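Local coordinates for protein phosphoglycolate phosphatase (PDB 1L6R) that catalyses the magnesium-dependent dephosphorylation of 2-phosphoglycolate to glycolate and phosphate and, less efficiently, releases phosphate from inorganic pyrophosphate, at residues R6-D11 with E171-G176; N62-G67 with E163-E168. The protein carries 1 engineered substitution. One frame throughout, in Å; residues are numbered along the deposited sequence.

Contact 1 (R6-D11 with E171-G176). With CA (calcium ion), chain C.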
ATOM      1  N   ARG A   6     -20.240  -7.016   0.232  1.00 17.14           N
ATOM      2  CA  ARG A   6     -21.138  -6.251  -0.624  1.00 17.83           C
ATOM      3  C   ARG A   6     -20.521  -5.911  -1.973  1.00 16.54           C
ATOM      4  O   ARG A   6     -21.231  -5.609  -2.927  1.00 17.19           O
ATOM      5  CB  ARG A   6     -21.548  -4.956   0.078  1.00 19.40           C
ATOM      6  CG  ARG A   6     -22.358  -5.186   1.343  0.92 24.29           C
ATOM      7  CD  ARG A   6     -22.511  -3.912   2.152  0.62 27.74           C
ATOM      8  NE  ARG A   6     -23.206  -2.858   1.421  0.77 31.27           N
ATOM      9  CZ  ARG A   6     -23.402  -1.634   1.898  0.90 33.00           C
ATOM     10  NH1 ARG A   6     -22.954  -1.317   3.107  0.80 34.38           N
ATOM     11  NH2 ARG A   6     -24.043  -0.728   1.172  0.68 34.52           N
ATOM     12  N   LEU A   7     -19.197  -5.971  -2.053  1.00 14.64           N
ATOM     13  CA  LEU A   7     -18.519  -5.633  -3.293  1.00 13.71           C
ATOM     14  C   LEU A   7     -17.292  -6.503  -3.493  1.00 14.27           C
ATOM     15  O   LEU A   7     -16.577  -6.803  -2.531  1.00 13.73           O
ATOM     16  CB  LEU A   7     -18.119  -4.152  -3.264  1.00 14.55           C
ATOM     17  CG  LEU A   7     -17.441  -3.569  -4.513  1.00 14.48           C
ATOM     18  CD1 LEU A   7     -17.773  -2.093  -4.618  1.00 16.12           C
ATOM     19  CD2 LEU A   7     -15.926  -3.789  -4.460  1.00 15.14           C
ATOM     20  N   ALA A   8     -17.075  -6.922  -4.738  1.00 12.96           N
ATOM     21  CA  ALA A   8     -15.905  -7.720  -5.092  1.00 13.30           C
ATOM     22  C   ALA A   8     -15.121  -6.992  -6.180  1.00 13.38           C
ATOM     23  O   ALA A   8     -15.682  -6.579  -7.196  1.00 13.84           O
ATOM     24  CB  ALA A   8     -16.316  -9.104  -5.586  1.00 13.94           C
ATOM     25  N   ALA A   9     -13.822  -6.824  -5.946  1.00 12.58           N
ATOM     26  CA  ALA A   9     -12.936  -6.169  -6.907  1.00 11.97           C
ATOM     27  C   ALA A   9     -12.066  -7.288  -7.467  1.00 11.57           C
ATOM     28  O   ALA A   9     -11.350  -7.965  -6.725  1.00 11.99           O
ATOM     29  CB  ALA A   9     -12.090  -5.108  -6.215  1.00 12.99           C
ATOM     30  N   ILE A  10     -12.128  -7.467  -8.780  1.00 11.19           N
ATOM     31  CA  ILE A  10     -11.432  -8.561  -9.439  1.00 11.55           C
ATOM     32  C   ILE A  10     -10.407  -8.164 -10.493  1.00 11.39           C
ATOM     33  O   ILE A  10     -10.680  -7.319 -11.346  1.00 12.09           O
ATOM     34  CB  ILE A  10     -12.471  -9.483 -10.128  1.00 12.79           C
ATOM     35  CG1 ILE A  10     -13.585  -9.851  -9.143  1.00 13.76           C
ATOM     36  CG2 ILE A  10     -11.793 -10.729 -10.675  1.00 12.38           C
ATOM     37  CD1 ILE A  10     -14.721 -10.644  -9.770  1.00 14.32           C
ATOM     38  N   ASP A  11      -9.240  -8.810 -10.422  1.00 11.20           N
ATOM     39  CA  ASP A  11      -8.134  -8.628 -11.367  1.00 10.81           C
ATOM     40  C   ASP A  11      -8.553  -9.349 -12.653  1.00 10.97           C
ATOM     41  O   ASP A  11      -8.642 -10.583 -12.691  1.00 12.45           O
ATOM     42  CB  ASP A  11      -6.886  -9.260 -10.750  1.00 11.21           C
ATOM     43  CG  ASP A  11      -5.748  -9.409 -11.717  1.00 13.11           C
ATOM     44  OD1 ASP A  11      -5.759  -8.816 -12.815  1.00 14.52           O
ATOM     45  OD2 ASP A  11      -4.824 -10.148 -11.337  1.00 13.55           O
ATOM     46  N   GLU A 171     -16.323  -5.502   4.126  1.00 16.73           N
ATOM     47  CA  GLU A 171     -17.466  -5.667   3.222  1.00 16.20           C
ATOM     48  C   GLU A 171     -16.971  -5.764   1.776  1.00 16.28           C
ATOM     49  O   GLU A 171     -17.763  -5.845   0.838  1.00 16.27           O
ATOM     50  CB  GLU A 171     -18.426  -4.481   3.340  1.00 16.84           C
ATOM     51  CG  GLU A 171     -19.109  -4.364   4.706  1.00 18.13           C
ATOM     52  CD  GLU A 171     -20.025  -3.156   4.798  1.00 18.99           C
ATOM     53  OE1 GLU A 171     -19.548  -2.017   4.600  1.00 19.47           O
ATOM     54  OE2 GLU A 171     -21.234  -3.346   5.066  1.00 21.92           O
ATOM     55  N   ILE A 172     -15.653  -5.761   1.607  1.00 15.35           N
ATOM     56  CA  ILE A 172     -15.050  -5.842   0.283  1.00 13.78           C
ATOM     57  C   ILE A 172     -14.247  -7.130   0.142  1.00 13.77           C
ATOM     58  O   ILE A 172     -13.493  -7.512   1.040  1.00 13.51           O
ATOM     59  CB  ILE A 172     -14.089  -4.643   0.044  1.00 13.91           C
ATOM     60  CG1 ILE A 172     -14.879  -3.331   0.080  1.00 14.79           C
ATOM     61  CG2 ILE A 172     -13.340  -4.815  -1.277  1.00 13.84           C
ATOM     62  CD1 ILE A 172     -14.011  -2.093   0.080  1.00 16.28           C
ATOM     63  N   LEU A 173     -14.424  -7.799  -0.990  1.00 12.94           N
ATOM     64  CA  LEU A 173     -13.688  -9.015  -1.296  1.00 13.31           C
ATOM     65  C   LEU A 173     -12.803  -8.700  -2.496  1.00 12.55           C
ATOM     66  O   LEU A 173     -13.285  -8.159  -3.496  1.00 13.09           O
ATOM     67  CB  LEU A 173     -14.650 -10.158  -1.669  1.00 12.74           C
ATOM     68  CG  LEU A 173     -14.009 -11.388  -2.331  1.00 13.85           C
ATOM     69  CD1 LEU A 173     -13.089 -12.116  -1.329  1.00 14.09           C
ATOM     70  CD2 LEU A 173     -15.104 -12.329  -2.819  1.00 13.89           C
ATOM     71  N   VAL A 174     -11.513  -9.002  -2.395  1.00 12.07           N
ATOM     72  CA  VAL A 174     -10.628  -8.797  -3.539  1.00 11.67           C
ATOM     73  C   VAL A 174     -10.184 -10.169  -4.052  1.00 12.33           C
ATOM     74  O   VAL A 174      -9.979 -11.104  -3.277  1.00 12.80           O
ATOM     75  CB  VAL A 174      -9.381  -7.933  -3.194  1.00 11.09           C
ATOM     76  CG1 VAL A 174      -9.819  -6.552  -2.727  1.00 12.43           C
ATOM     77  CG2 VAL A 174      -8.521  -8.627  -2.152  1.00 12.22           C
ATOM     78  N   ILE A 175     -10.074 -10.289  -5.370  1.00 11.37           N
ATOM     79  CA  ILE A 175      -9.636 -11.524  -6.007  1.00 12.11           C
ATOM     80  C   ILE A 175      -8.463 -11.151  -6.911  1.00 11.36           C
ATOM     81  O   ILE A 175      -8.589 -10.276  -7.787  1.00 12.41           O
ATOM     82  CB  ILE A 175     -10.780 -12.166  -6.829  1.00 12.49           C
ATOM     83  CG1 ILE A 175     -11.973 -12.441  -5.906  1.00 13.58           C
ATOM     84  CG2 ILE A 175     -10.295 -13.450  -7.492  1.00 13.85           C
ATOM     85  CD1 ILE A 175     -13.179 -13.025  -6.609  1.00 13.75           C
ATOM     86  N   GLY A 176      -7.324 -11.804  -6.668  1.00 10.33           N
ATOM     87  CA  GLY A 176      -6.094 -11.546  -7.406  1.00 11.81           C
ATOM     88  C   GLY A 176      -5.303 -12.829  -7.525  1.00 11.72           C
ATOM     89  O   GLY A 176      -5.776 -13.884  -7.081  1.00 12.60           O
TER
HETATM   90 CA    CA C 901      -2.464 -10.089 -10.971  1.00 12.71          CA
HETATM   91  O   HOH W   1      -2.994  -8.034 -12.581  1.00 16.36           O
HETATM   92  O   HOH W   2      -1.312 -10.613 -13.122  1.00 16.67           O
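Strands 7-11 and 172-175 run parallel, their axes 4.6 Å apart at closest and 16° from aligned, with L7, A8, A9 and I10 facing I172, L173, V174 and I175 in turn. Hydrogen bonds alternate across the pair, from A9 N to L173 O (2.8 Å), for instance, and back from I175 N to A9 O, each donor lying nearly along the C=O axis. At the start E171 O takes two N-H groups, R6 N in the carbonyl plane on a lone pair and L7 N almost end-on. Beside this fork the two long side chains run side by side: R6 bends at chi3, and its NH1 gives a straight but weak bond to E171 OE2 at 3.3 Å, the carboxylate meeting the guanidinium at its edge with the planes 79° apart. E171 OE1 accepts from E168 N, so an alanine here would probably loosen both the R6 side chain and the turn leading into the strand. On one face A8 and I10 lie with L173 and I175; I10 CG1 meets I175 CD1 at 4.1 Å, and helix 215-223 packs on L173 and I175. L7, A9, I172 and V174 occupy the other face. At the far end the carboxylate of D11, CG anti to the backbone N (168°), divides its oxygens: OD2 binds calcium at 2.4 Å, while OD1 accepts from G14 N, capping the following helix. D177, N180 and D181 also bind this ion. A nucleophilic aspartate at the C-terminal end of a central parallel strand, beside a metal, is the hallmark of the HAD-superfamily active site.

Contact 2 (N62-G67 with E163-E168)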
ATOM      1  N   ASN A  62     -21.803  -4.417 -12.917  1.00 13.43           N
ATOM      2  CA  ASN A  62     -22.614  -3.357 -12.317  1.00 14.59           C
ATOM      3  C   ASN A  62     -21.901  -2.281 -11.511  1.00 15.35           C
ATOM      4  O   ASN A  62     -22.528  -1.318 -11.065  1.00 18.29           O
ATOM      5  CB  ASN A  62     -23.771  -3.971 -11.496  1.00 14.66           C
ATOM      6  CG  ASN A  62     -23.299  -4.810 -10.321  1.00 16.39           C
ATOM      7  OD1 ASN A  62     -24.094  -5.513  -9.691  1.00 19.70           O
ATOM      8  ND2 ASN A  62     -22.015  -4.740 -10.014  1.00 13.37           N
ATOM      9  N   GLY A  63     -20.594  -2.423 -11.328  1.00 14.74           N
ATOM     10  CA  GLY A  63     -19.855  -1.410 -10.595  1.00 14.32           C
ATOM     11  C   GLY A  63     -18.875  -0.694 -11.498  1.00 13.68           C
ATOM     12  O   GLY A  63     -18.821  -0.959 -12.701  1.00 14.24           O
ATOM     13  N   PRO A  64     -18.086   0.234 -10.951  1.00 12.99           N
ATOM     14  CA  PRO A  64     -17.109   0.959 -11.768  1.00 13.70           C
ATOM     15  C   PRO A  64     -16.029  -0.012 -12.227  1.00 12.75           C
ATOM     16  O   PRO A  64     -15.833  -1.067 -11.618  1.00 13.79           O
ATOM     17  CB  PRO A  64     -16.532   1.997 -10.790  1.00 14.03           C
ATOM     18  CG  PRO A  64     -17.599   2.138  -9.732  1.00 15.29           C
ATOM     19  CD  PRO A  64     -18.073   0.718  -9.560  1.00 14.40           C
ATOM     20  N   VAL A  65     -15.347   0.325 -13.314  1.00 11.39           N
ATOM     21  CA  VAL A  65     -14.249  -0.513 -13.771  1.00 11.29           C
ATOM     22  C   VAL A  65     -13.035   0.392 -13.905  1.00 10.68           C
ATOM     23  O   VAL A  65     -13.156   1.594 -14.206  1.00 12.29           O
ATOM     24  CB  VAL A  65     -14.552  -1.248 -15.114  1.00 11.65           C
ATOM     25  CG1 VAL A  65     -15.730  -2.188 -14.911  1.00 12.73           C
ATOM     26  CG2 VAL A  65     -14.814  -0.265 -16.247  1.00 12.18           C
ATOM     27  N   PHE A  66     -11.867  -0.174 -13.626  1.00 10.34           N
ATOM     28  CA  PHE A  66     -10.619   0.568 -13.699  1.00 10.28           C
ATOM     29  C   PHE A  66      -9.658   0.013 -14.736  1.00 10.78           C
ATOM     30  O   PHE A  66      -9.515  -1.199 -14.889  1.00 10.95           O
ATOM     31  CB  PHE A  66      -9.873   0.532 -12.356  1.00 10.44           C
ATOM     32  CG  PHE A  66     -10.598   1.184 -11.221  1.00 10.95           C
ATOM     33  CD1 PHE A  66     -11.629   0.524 -10.558  1.00 11.28           C
ATOM     34  CD2 PHE A  66     -10.214   2.452 -10.781  1.00 11.37           C
ATOM     35  CE1 PHE A  66     -12.263   1.128  -9.466  1.00 13.26           C
ATOM     36  CE2 PHE A  66     -10.845   3.058  -9.691  1.00 11.59           C
ATOM     37  CZ  PHE A  66     -11.867   2.389  -9.038  1.00 12.68           C
ATOM     38  N   GLY A  67      -8.993   0.923 -15.440  1.00  9.92           N
ATOM     39  CA  GLY A  67      -7.970   0.537 -16.394  1.00 10.06           C
ATOM     40  C   GLY A  67      -6.655   1.082 -15.853  1.00  9.94           C
ATOM     41  O   GLY A  67      -6.618   1.701 -14.779  1.00 10.38           O
ATOM     42  N   GLU A 163     -14.650   4.248  -0.659  0.51 19.17           N
ATOM     43  CA  GLU A 163     -15.173   5.597  -0.462  0.50 20.31           C
ATOM     44  C   GLU A 163     -16.474   5.813  -1.234  0.51 19.16           C
ATOM     45  O   GLU A 163     -17.453   6.322  -0.692  0.47 20.07           O
ATOM     46  CB  GLU A 163     -14.135   6.627  -0.920  0.52 21.99           C
ATOM     47  CG  GLU A 163     -14.613   8.071  -0.870  0.61 24.72           C
ATOM     48  CD  GLU A 163     -13.593   9.040  -1.433  0.50 25.98           C
ATOM     49  OE1 GLU A 163     -12.470   9.107  -0.890  0.60 26.63           O
ATOM     50  OE2 GLU A 163     -13.913   9.735  -2.421  0.45 27.29           O
ATOM     51  N   MET A 164     -16.473   5.422  -2.504  1.00 18.50           N
ATOM     52  CA  MET A 164     -17.638   5.570  -3.369  1.00 18.41           C
ATOM     53  C   MET A 164     -18.891   4.873  -2.849  1.00 18.36           C
ATOM     54  O   MET A 164     -20.004   5.402  -2.967  1.00 19.73           O
ATOM     55  CB  MET A 164     -17.303   5.050  -4.775  1.00 18.06           C
ATOM     56  CG  MET A 164     -16.306   5.918  -5.527  1.00 19.27           C
ATOM     57  SD  MET A 164     -15.738   5.171  -7.076  1.00 21.03           S
ATOM     58  CE  MET A 164     -17.211   5.352  -8.068  1.00 21.01           C
ATOM     59  N   TYR A 165     -18.718   3.689  -2.275  1.00 17.84           N
ATOM     60  CA  TYR A 165     -19.852   2.925  -1.773  1.00 17.66           C
ATOM     61  C   TYR A 165     -20.046   3.024  -0.256  1.00 18.32           C
ATOM     62  O   TYR A 165     -20.914   2.350   0.306  1.00 19.84           O
ATOM     63  CB  TYR A 165     -19.707   1.455  -2.194  1.00 17.03           C
ATOM     64  CG  TYR A 165     -20.001   1.218  -3.662  1.00 17.01           C
ATOM     65  CD1 TYR A 165     -21.269   0.826  -4.080  1.00 16.21           C
ATOM     66  CD2 TYR A 165     -19.027   1.445  -4.638  1.00 17.30           C
ATOM     67  CE1 TYR A 165     -21.570   0.670  -5.429  1.00 15.83           C
ATOM     68  CE2 TYR A 165     -19.316   1.292  -5.994  1.00 17.50           C
ATOM     69  CZ  TYR A 165     -20.588   0.908  -6.379  1.00 16.84           C
ATOM     70  OH  TYR A 165     -20.892   0.789  -7.710  1.00 18.05           O
ATOM     71  N   SER A 166     -19.252   3.872   0.394  1.00 19.41           N
ATOM     72  CA  SER A 166     -19.325   4.051   1.844  1.00 20.03           C
ATOM     73  C   SER A 166     -19.319   2.700   2.550  1.00 19.73           C
ATOM     74  O   SER A 166     -20.200   2.397   3.363  1.00 21.03           O
ATOM     75  CB  SER A 166     -20.589   4.832   2.223  1.00 21.64           C
ATOM     76  OG  SER A 166     -20.571   6.127   1.651  1.00 25.44           O
ATOM     77  N   LEU A 167     -18.306   1.894   2.245  1.00 18.53           N
ATOM     78  CA  LEU A 167     -18.173   0.562   2.818  1.00 18.76           C
ATOM     79  C   LEU A 167     -17.053   0.447   3.841  1.00 18.48           C
ATOM     80  O   LEU A 167     -16.186   1.315   3.941  1.00 19.71           O
ATOM     81  CB  LEU A 167     -17.883  -0.453   1.705  1.00 19.64           C
ATOM     82  CG  LEU A 167     -18.879  -0.583   0.556  1.00 19.97           C
ATOM     83  CD1 LEU A 167     -18.344  -1.562  -0.478  1.00 21.08           C
ATOM     84  CD2 LEU A 167     -20.209  -1.065   1.100  1.00 21.53           C
ATOM     85  N   GLU A 168     -17.094  -0.640   4.606  1.00 18.31           N
ATOM     86  CA  GLU A 168     -16.040  -0.948   5.562  1.00 18.01           C
ATOM     87  C   GLU A 168     -15.167  -1.936   4.787  1.00 17.63           C
ATOM     88  O   GLU A 168     -15.643  -2.591   3.853  1.00 17.34           O
ATOM     89  CB  GLU A 168     -16.612  -1.623   6.812  1.00 20.77           C
ATOM     90  CG  GLU A 168     -17.500  -0.727   7.664  1.00 24.83           C
ATOM     91  CD  GLU A 168     -16.800   0.549   8.098  1.00 27.38           C
ATOM     92  OE1 GLU A 168     -15.616   0.477   8.497  1.00 28.37           O
ATOM     93  OE2 GLU A 168     -17.437   1.624   8.044  1.00 31.19           O
TER
HETATM   94  O   HOH W   3     -23.224   0.222  -8.496  1.00 26.65           O
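Both side chains that reach P64 leave the backbone alike, M164 (chi1 -69°) and Y165 (chi1 -74°) each placing CG anti to the carbonyl carbon, and a bend at chi3 (72°) in M164 then turns its methyl toward the proline ring. The meeting is tip to tip: M164 CE touches P64 CG at 3.6 Å, while the end of the tyrosine comes up to the neighbouring ring carbon. There P64 CD lies 3.4 Å from Y165 OH and 3.8 Å from Y165 CE2, near the plane of the aromatic ring. The proline therefore meets the rim of the tyrosine and not its face. P64 CG thus faces mainly the thioether methyl and P64 CD, next to the ring nitrogen, the phenol. G63 passes beside the same phenol, its CA 3.8 Å from Y165 OH. The polar link is indirect: water 3 lies in the ring plane at the tyrosine edge, 2.5 Å from Y165 OH, and donates to N62 O at 3.1 Å, joining the hydroxyl to the backbone just before G63. Behind the two side chains the helix ends in a Schellman motif, with S166 at positive phi as its C-prime residue and S166 N bonded to E163 O. The contact thus sets the C-terminal end of helix 154-164 over the entry to strand 65-67. L161 of that helix also packs on P64, M73 of strand 72-74 touches both P64 and M164, and T40, at the start of strand 40-44, lies against Y165.

How the contacts relate
Contact 1 belongs to the buried centre of the large mixed sheet, whereas contact 2 is partly buried and joins a helix end to the approach of another strand of that sheet. The first is held by a ladder of backbone hydrogen bonds and reaches the metal site; the second is small, apolar and water-bridged, and lies away from the annotated sites. Helix 154-164 is the element between them: it ends in contact 2, and the chain then goes on into strand 172-175 of contact 1. Their centres lie about 10 Å apart and they touch directly, L167 packing on R6, L7 and I172, and Y165 on L7.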